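Local coordinates for putative exported protein (Bordetella parapertussis, PDB 3OCJ) that is of unknown function but carries a Rossmann-like methyltransferase domain, consistent with an S-adenosylmethionine-dependent enzyme, at residues 243-247 against 248-252. Residues are numbered along the deposited sequence; the frame is centred on the assembly and turned at random.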
loop_
_atom_site.group_PDB
_atom_site.type_symbol
_atom_site.label_atom_id
_atom_site.label_comp_id
_atom_site.label_asym_id
_atom_site.label_seq_id
_atom_site.Cartn_x
_atom_site.Cartn_y
_atom_site.Cartn_z
ATOM N N GLN A 243 -21.904 -3.524 6.208
ATOM C CA GLN A 243 -22.780 -2.355 6.183
ATOM C C GLN A 243 -22.022 -1.084 5.824
ATOM O O GLN A 243 -22.628 -0.037 5.580
ATOM C CB GLN A 243 -23.491 -2.175 7.528
ATOM C CG GLN A 243 -24.577 -3.205 7.768
ATOM C CD GLN A 243 -24.275 -4.092 8.956
ATOM O OE1 GLN A 243 -23.260 -4.783 8.982
ATOM N NE2 GLN A 243 -25.157 -4.077 9.948
ATOM N N ALA A 244 -20.697 -1.184 5.778
ATOM C CA ALA A 244 -19.842 -0.047 5.463
ATOM C C ALA A 244 -19.309 -0.126 4.034
ATOM O O ALA A 244 -18.426 0.643 3.660
ATOM C CB ALA A 244 -18.684 0.035 6.456
ATOM N N ILE A 245 -19.856 -1.053 3.248
ATOM C CA ILE A 245 -19.379 -1.293 1.882
ATOM C C ILE A 245 -20.550 -1.243 0.914
ATOM O O ILE A 245 -21.554 -1.929 1.109
ATOM C CB ILE A 245 -18.694 -2.668 1.754
ATOM C CG1 ILE A 245 -17.554 -2.793 2.780
ATOM C CG2 ILE A 245 -18.185 -2.881 0.327
ATOM C CD1 ILE A 245 -16.956 -4.201 2.875
ATOM N N ASP A 246 -20.438 -0.433 -0.132
ATOM C CA ASP A 246 -21.489 -0.400 -1.140
ATOM C C ASP A 246 -21.492 -1.715 -1.920
ATOM O O ASP A 246 -20.464 -2.111 -2.472
ATOM C CB ASP A 246 -21.296 0.778 -2.096
ATOM C CG ASP A 246 -22.372 0.834 -3.163
ATOM O OD1 ASP A 246 -23.448 1.411 -2.891
ATOM O OD2 ASP A 246 -22.166 0.278 -4.255
ATOM N N PRO A 247 -22.639 -2.409 -1.966
ATOM C CA PRO A 247 -22.634 -3.721 -2.622
ATOM C C PRO A 247 -22.233 -3.679 -4.099
ATOM O O PRO A 247 -21.486 -4.553 -4.537
ATOM C CB PRO A 247 -24.078 -4.200 -2.459
ATOM C CG PRO A 247 -24.563 -3.505 -1.226
ATOM C CD PRO A 247 -23.905 -2.150 -1.247
ATOM N N HIS A 248 -22.708 -2.694 -4.853
ATOM C CA HIS A 248 -22.379 -2.645 -6.271
ATOM C C HIS A 248 -20.901 -2.345 -6.480
ATOM O O HIS A 248 -20.249 -2.958 -7.335
ATOM C CB HIS A 248 -23.207 -1.608 -7.024
ATOM C CG HIS A 248 -22.775 -1.444 -8.449
ATOM N ND1 HIS A 248 -23.255 -2.241 -9.467
ATOM C CD2 HIS A 248 -21.870 -0.611 -9.017
ATOM C CE1 HIS A 248 -22.681 -1.888 -10.605
ATOM N NE2 HIS A 248 -21.840 -0.900 -10.359
ATOM N N ASP A 249 -20.376 -1.387 -5.718
ATOM C CA ASP A 249 -18.967 -1.035 -5.867
ATOM C C ASP A 249 -18.061 -2.193 -5.474
ATOM O O ASP A 249 -16.995 -2.373 -6.057
ATOM C CB ASP A 249 -18.615 0.229 -5.092
ATOM C CG ASP A 249 -19.376 1.446 -5.586
ATOM O OD1 ASP A 249 -19.811 1.441 -6.762
ATOM O OD2 ASP A 249 -19.517 2.410 -4.809
ATOM N N LEU A 250 -18.478 -2.985 -4.491
ATOM C CA LEU A 250 -17.725 -4.189 -4.154
ATOM C C LEU A 250 -17.764 -5.205 -5.303
ATOM O O LEU A 250 -16.740 -5.805 -5.648
ATOM C CB LEU A 250 -18.240 -4.823 -2.853
ATOM C CG LEU A 250 -17.495 -6.091 -2.446
ATOM C CD1 LEU A 250 -16.007 -5.824 -2.200
ATOM C CD2 LEU A 250 -18.142 -6.688 -1.199
ATOM N N GLN A 251 -18.940 -5.408 -5.900
ATOM C CA GLN A 251 -19.048 -6.314 -7.041
ATOM C C GLN A 251 -18.126 -5.855 -8.164
ATOM O O GLN A 251 -17.424 -6.662 -8.777
ATOM C CB GLN A 251 -20.487 -6.383 -7.559
ATOM C CG GLN A 251 -21.449 -7.070 -6.609
ATOM C CD GLN A 251 -22.854 -7.166 -7.172
ATOM O OE1 GLN A 251 -23.393 -6.191 -7.700
ATOM N NE2 GLN A 251 -23.459 -8.344 -7.060
ATOM N N LEU A 252 -18.126 -4.553 -8.421
ATOM C CA LEU A 252 -17.237 -3.979 -9.429
ATOM C C LEU A 252 -15.769 -4.297 -9.109
ATOM O O LEU A 252 -15.028 -4.791 -9.961
ATOM C CB LEU A 252 -17.460 -2.472 -9.543
ATOM C CG LEU A 252 -16.516 -1.726 -10.493
ATOM C CD1 LEU A 252 -16.753 -2.142 -11.943
ATOM C CD2 LEU A 252 -16.651 -0.213 -10.343
HETATM O O HOH W 1 -25.177 -0.809 -4.213
#
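Ile-245 reaches helix 247-261 through its CG2 branch, which lies 3.7 Å from Leu-250 CB and 4.1 Å from Leu-250 CD2. That branch lies opposite the backbone N about CA-CB, on the carbonyl side, which turns it toward the first turn; Trp-240 and Ala-293 also touch Ile-245. Asp-246 comes next and is the N-cap, ending the loop that follows strand 221-226. Its OD2 accepts from Asp-249 N at 2.8 Å with an N-H...O angle of 162°, using the lone pair anti to OD1. Chi1 of 180° swings the carboxylate back beside its own carbonyl carbon, where it can meet this early amide. Water 1 accepts from His-248 N at 3.2 Å and donates a weak bond to Asp-246 OD1, linking cap carboxylate and second helical residue. Asp-246 OD2 also sits 3.4 Å from Asp-249 OD2, their carboxylate planes 39° apart. Any repulsion is probably eased by the helix N-terminus, the salt bridge of Asp-249 OD1 to Arg-94, and a further hydrogen bond to Asp-249 OD2 from elsewhere. Asp-246 O accepts from Leu-250 N at 3.0 Å, opening the i to i+4 pattern. Pro-247 occupies the first helical position, and its O receives Gln-251 N at 3.0 Å, while Gln-251 CG packs 3.3 Å from the same oxygen.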